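Local coordinates for penicillin binding protein transpeptidase domain protein (PDB 4BJQ) that is of unknown function as a fragment but is part of a penicillin-binding protein with a transpeptidase domain, a small fold of helices and strands, at residues Ser18-Leu30 with Met60-Ile72. Residues are numbered along the deposited sequence; the frame is centred on the assembly and turned at random.
With SO4 (sulfate ion), chain I.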
loop_
_atom_site.group_PDB
_atom_site.type_symbol
_atom_site.label_atom_id
_atom_site.label_comp_id
_atom_site.label_asym_id
_atom_site.label_seq_id
_atom_site.Cartn_x
_atom_site.Cartn_y
_atom_site.Cartn_z
ATOM N N SER A 18 -1.664 -3.917 5.785
ATOM C CA SER A 18 -3.113 -3.671 5.887
ATOM C C SER A 18 -3.546 -2.246 5.508
ATOM O O SER A 18 -4.667 -1.823 5.832
ATOM C CB SER A 18 -3.613 -4.017 7.298
ATOM O OG SER A 18 -3.282 -5.348 7.610
ATOM N N VAL A 19 -2.671 -1.517 4.819
ATOM C CA VAL A 19 -2.942 -0.126 4.414
ATOM C C VAL A 19 -4.280 0.038 3.673
ATOM O O VAL A 19 -4.887 1.110 3.711
ATOM C CB VAL A 19 -1.767 0.459 3.583
ATOM C CG1 VAL A 19 -1.732 -0.120 2.169
ATOM C CG2 VAL A 19 -1.815 1.978 3.557
ATOM N N GLY A 20 -4.731 -1.027 3.005
ATOM C CA GLY A 20 -6.065 -1.059 2.383
ATOM C C GLY A 20 -7.225 -0.694 3.303
ATOM O O GLY A 20 -8.130 0.026 2.891
ATOM N N ASP A 21 -7.188 -1.166 4.553
ATOM C CA ASP A 21 -8.195 -0.797 5.572
ATOM C C ASP A 21 -8.235 0.719 5.774
ATOM O O ASP A 21 -9.306 1.317 6.005
ATOM C CB ASP A 21 -7.867 -1.420 6.938
ATOM C CG ASP A 21 -7.957 -2.939 6.944
ATOM O OD1 ASP A 21 -8.681 -3.515 6.106
ATOM O OD2 ASP A 21 -7.296 -3.547 7.818
ATOM N N ARG A 22 -7.057 1.328 5.709
ATOM C CA ARG A 22 -6.924 2.753 5.951
ATOM C C ARG A 22 -7.349 3.599 4.761
ATOM O O ARG A 22 -7.859 4.696 4.948
ATOM C CB ARG A 22 -5.503 3.082 6.394
ATOM C CG ARG A 22 -5.308 2.738 7.843
ATOM C CD ARG A 22 -3.889 2.858 8.295
ATOM N NE ARG A 22 -3.634 1.636 9.021
ATOM C CZ ARG A 22 -2.806 0.676 8.627
ATOM N NH1 ARG A 22 -2.062 0.825 7.537
ATOM N NH2 ARG A 22 -2.703 -0.414 9.367
ATOM N N TRP A 23 -7.131 3.097 3.549
ATOM C CA TRP A 23 -7.684 3.744 2.349
ATOM C C TRP A 23 -9.206 3.815 2.418
ATOM O O TRP A 23 -9.789 4.869 2.159
ATOM C CB TRP A 23 -7.241 3.049 1.056
ATOM C CG TRP A 23 -5.810 3.368 0.669
ATOM C CD1 TRP A 23 -4.765 2.486 0.610
ATOM C CD2 TRP A 23 -5.267 4.657 0.309
ATOM N NE1 TRP A 23 -3.619 3.135 0.225
ATOM C CE2 TRP A 23 -3.890 4.467 0.043
ATOM C CE3 TRP A 23 -5.810 5.949 0.188
ATOM C CZ2 TRP A 23 -3.042 5.522 -0.353
ATOM C CZ3 TRP A 23 -4.977 6.993 -0.205
ATOM C CH2 TRP A 23 -3.596 6.773 -0.464
ATOM N N LYS A 24 -9.839 2.692 2.758
ATOM C CA LYS A 24 -11.283 2.648 3.022
ATOM C C LYS A 24 -11.686 3.658 4.088
ATOM O O LYS A 24 -12.679 4.351 3.935
ATOM C CB LYS A 24 -11.710 1.263 3.501
ATOM C CG LYS A 24 -11.897 0.249 2.405
ATOM C CD LYS A 24 -12.099 -1.149 3.008
ATOM C CE LYS A 24 -11.589 -2.225 2.048
ATOM N NZ LYS A 24 -12.175 -2.060 0.666
ATOM N N ALA A 25 -10.917 3.734 5.167
ATOM C CA ALA A 25 -11.206 4.698 6.220
ATOM C C ALA A 25 -11.158 6.158 5.724
ATOM O O ALA A 25 -11.971 6.973 6.164
ATOM C CB ALA A 25 -10.294 4.483 7.426
ATOM N N LEU A 26 -10.216 6.482 4.821
ATOM C CA LEU A 26 -10.147 7.823 4.235
ATOM C C LEU A 26 -11.421 8.089 3.424
ATOM O O LEU A 26 -12.063 9.127 3.593
ATOM C CB LEU A 26 -8.887 8.014 3.356
ATOM C CG LEU A 26 -8.708 9.331 2.559
ATOM C CD1 LEU A 26 -8.684 10.544 3.460
ATOM C CD2 LEU A 26 -7.448 9.332 1.673
ATOM N N ALA A 27 -11.771 7.148 2.554
ATOM C CA ALA A 27 -12.938 7.284 1.694
ATOM C C ALA A 27 -14.230 7.504 2.493
ATOM O O ALA A 27 -14.977 8.435 2.189
ATOM C CB ALA A 27 -13.056 6.081 0.767
ATOM N N ASN A 28 -14.476 6.652 3.499
ATOM C CA ASN A 28 -15.622 6.769 4.403
ATOM C C ASN A 28 -15.680 8.125 5.116
ATOM O O ASN A 28 -16.726 8.772 5.147
ATOM C CB ASN A 28 -15.595 5.672 5.481
ATOM C CG ASN A 28 -15.681 4.262 4.920
ATOM O OD1 ASN A 28 -16.066 4.042 3.762
ATOM N ND2 ASN A 28 -15.339 3.286 5.757
ATOM N N ALA A 29 -14.554 8.546 5.689
ATOM C CA ALA A 29 -14.461 9.834 6.377
ATOM C C ALA A 29 -14.796 11.017 5.469
ATOM O O ALA A 29 -15.422 11.988 5.902
ATOM C CB ALA A 29 -13.089 10.012 6.995
ATOM N N LEU A 30 -14.385 10.943 4.212
ATOM C CA LEU A 30 -14.649 12.033 3.273
ATOM C C LEU A 30 -16.005 11.877 2.553
ATOM O O LEU A 30 -16.466 12.800 1.866
ATOM C CB LEU A 30 -13.494 12.168 2.277
ATOM C CG LEU A 30 -12.159 12.702 2.809
ATOM C CD1 LEU A 30 -11.054 12.630 1.740
ATOM C CD2 LEU A 30 -12.305 14.147 3.340
ATOM N N MET A 60 -11.567 16.121 11.587
ATOM C CA MET A 60 -11.423 15.279 10.403
ATOM C C MET A 60 -9.986 15.244 9.836
ATOM O O MET A 60 -9.522 14.188 9.413
ATOM C CB MET A 60 -12.406 15.712 9.313
ATOM C CG MET A 60 -12.410 14.773 8.120
ATOM S SD MET A 60 -13.759 15.074 6.968
ATOM C CE MET A 60 -15.134 14.394 7.884
ATOM N N ALA A 61 -9.296 16.382 9.826
ATOM C CA ALA A 61 -7.937 16.461 9.252
ATOM C C ALA A 61 -6.865 15.703 10.056
ATOM O O ALA A 61 -6.023 15.007 9.473
ATOM C CB ALA A 61 -7.515 17.931 9.028
ATOM N N ASP A 62 -6.895 15.851 11.383
ATOM C CA ASP A 62 -6.033 15.072 12.270
ATOM C C ASP A 62 -6.290 13.576 12.100
ATOM O O ASP A 62 -5.355 12.804 11.991
ATOM C CB ASP A 62 -6.256 15.445 13.739
ATOM C CG ASP A 62 -5.868 16.877 14.061
ATOM O OD1 ASP A 62 -5.568 17.660 13.138
ATOM O OD2 ASP A 62 -5.880 17.232 15.262
ATOM N N TYR A 63 -7.565 13.179 12.082
ATOM C CA TYR A 63 -7.946 11.773 11.856
ATOM C C TYR A 63 -7.293 11.230 10.574
ATOM O O TYR A 63 -6.712 10.139 10.580
ATOM C CB TYR A 63 -9.478 11.619 11.791
ATOM C CG TYR A 63 -9.951 10.224 11.422
ATOM C CD1 TYR A 63 -10.092 9.236 12.396
ATOM C CD2 TYR A 63 -10.256 9.888 10.097
ATOM C CE1 TYR A 63 -10.527 7.953 12.072
ATOM C CE2 TYR A 63 -10.688 8.605 9.760
ATOM C CZ TYR A 63 -10.819 7.644 10.756
ATOM O OH TYR A 63 -11.243 6.369 10.445
ATOM N N ILE A 64 -7.381 12.004 9.497
ATOM C CA ILE A 64 -6.802 11.619 8.206
ATOM C C ILE A 64 -5.278 11.554 8.263
ATOM O O ILE A 64 -4.684 10.614 7.748
ATOM C CB ILE A 64 -7.308 12.533 7.069
ATOM C CG1 ILE A 64 -8.758 12.161 6.742
ATOM C CG2 ILE A 64 -6.426 12.414 5.804
ATOM C CD1 ILE A 64 -9.547 13.263 6.137
ATOM N N LYS A 65 -4.652 12.524 8.923
ATOM C CA LYS A 65 -3.206 12.495 9.118
ATOM C C LYS A 65 -2.737 11.212 9.807
ATOM O O LYS A 65 -1.769 10.591 9.372
ATOM C CB LYS A 65 -2.734 13.707 9.918
ATOM C CG LYS A 65 -1.232 14.025 9.717
ATOM C CD LYS A 65 -0.578 14.376 11.058
ATOM C CE LYS A 65 0.285 15.644 10.976
ATOM N NZ LYS A 65 1.447 15.543 10.036
ATOM N N LYS A 66 -3.455 10.804 10.852
ATOM C CA LYS A 66 -3.062 9.651 11.678
ATOM C C LYS A 66 -3.221 8.299 10.969
ATOM O O LYS A 66 -2.674 7.287 11.423
ATOM C CB LYS A 66 -3.809 9.660 13.012
ATOM C CG LYS A 66 -3.418 10.802 13.932
ATOM C CD LYS A 66 -4.061 10.634 15.307
ATOM C CE LYS A 66 -4.147 11.954 16.068
ATOM N NZ LYS A 66 -2.821 12.515 16.444
ATOM N N LEU A 67 -3.957 8.288 9.856
ATOM C CA LEU A 67 -4.011 7.119 8.965
ATOM C C LEU A 67 -2.644 6.825 8.301
ATOM O O LEU A 67 -2.401 5.699 7.836
ATOM C CB LEU A 67 -5.091 7.297 7.879
ATOM C CG LEU A 67 -6.573 7.370 8.289
ATOM C CD1 LEU A 67 -7.442 7.757 7.109
ATOM C CD2 LEU A 67 -7.079 6.066 8.918
ATOM N N LYS A 68 -1.772 7.839 8.255
ATOM C CA LYS A 68 -0.392 7.697 7.753
ATOM C C LYS A 68 -0.376 7.031 6.382
ATOM O O LYS A 68 0.328 6.045 6.161
ATOM C CB LYS A 68 0.492 6.928 8.757
ATOM C CG LYS A 68 0.610 7.587 10.140
ATOM C CD LYS A 68 1.909 7.193 10.872
ATOM C CE LYS A 68 1.914 5.723 11.283
ATOM N NZ LYS A 68 3.299 5.191 11.595
ATOM N N LEU A 69 -1.187 7.565 5.470
ATOM C CA LEU A 69 -1.355 6.968 4.158
ATOM C C LEU A 69 -0.296 7.511 3.190
ATOM O O LEU A 69 -0.063 8.726 3.121
ATOM C CB LEU A 69 -2.780 7.230 3.632
ATOM C CG LEU A 69 -3.964 6.391 4.173
ATOM C CD1 LEU A 69 -5.283 7.054 3.871
ATOM C CD2 LEU A 69 -3.993 4.954 3.624
ATOM N N PRO A 70 0.335 6.613 2.421
ATOM C CA PRO A 70 1.376 7.036 1.472
ATOM C C PRO A 70 0.793 7.985 0.423
ATOM O O PRO A 70 -0.288 7.720 -0.143
ATOM C CB PRO A 70 1.821 5.710 0.824
ATOM C CG PRO A 70 0.603 4.826 0.937
ATOM C CD PRO A 70 -0.032 5.190 2.253
ATOM N N GLY A 71 1.488 9.098 0.203
ATOM C CA GLY A 71 1.081 10.105 -0.771
ATOM C C GLY A 71 0.000 11.059 -0.317
ATOM O O GLY A 71 -0.427 11.923 -1.084
ATOM N N ILE A 72 -0.460 10.918 0.919
ATOM C CA ILE A 72 -1.507 11.804 1.425
ATOM C C ILE A 72 -0.873 12.902 2.252
ATOM O O ILE A 72 -0.054 12.634 3.109
ATOM C CB ILE A 72 -2.603 11.040 2.220
ATOM C CG1 ILE A 72 -3.328 10.049 1.305
ATOM C CG2 ILE A 72 -3.616 12.018 2.869
ATOM C CD1 ILE A 72 -3.965 10.688 0.072
HETATM S S SO4 I . -0.670 -3.070 9.380
HETATM O O1 SO4 I . 0.605 -3.009 10.102
HETATM O O2 SO4 I . -0.580 -2.297 8.140
HETATM O O3 SO4 I . -1.004 -4.478 9.097
HETATM O O4 SO4 I . -1.715 -2.543 10.260
HETATM O O HOH W 1 -1.070 3.224 6.640
HETATM O O HOH W 2 -13.107 6.544 8.572
#
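Helices 19-30 and 60-66 run nearly antiparallel, at 166° with axes 10.3 Å apart, and across the two segments Arg22 lies beside Leu67, Leu26 beside Ile64 and Ala29 beside Met60. The loop after the second helix folds back over the start of the first. There Leu69 CD2 sits over one face of Trp23, 3.6 Å from the centroid of the five-membered ring and 11° off its normal, a CH-pi contact. Its other methyl, CD1, reaches Leu26 CB. Pro70 meets the indole at its edge, with O 3.5 Å from Trp23 CH2, and Ile72 CG1 comes in obliquely to the same CH2. Further along, Leu26 holds CG anti to its backbone N (chi1 175°), which carries CD1 to within 3.7 Å of Ile64 CG1. These two side chains cross at about a right angle. Ala25 CB touches Leu67 CD2, and Ala29 CB meets Tyr63 CE2.

Two waters bridge polar atoms of the two segments. Arg22 NH1 donates to one water at 2.7 Å, and this water can donate in turn to Leu67 O at 3.1 Å. A second water links Ala25 O to Tyr63 OH. Arg22 NH2 and the N and OG of Ser18 also hold a sulfate, probably from the crystallisation liquor; the bond from NH2 to sulfate O2 is 3.1 Å.

Strand 50-56 lies against Leu30 and Ile72, and helix 34-42 packs on Ala27. Ile72 pairs antiparallel with a strand of the second subunit, extending the sheet across the dimer, while Val19 packs on Val19 of that subunit.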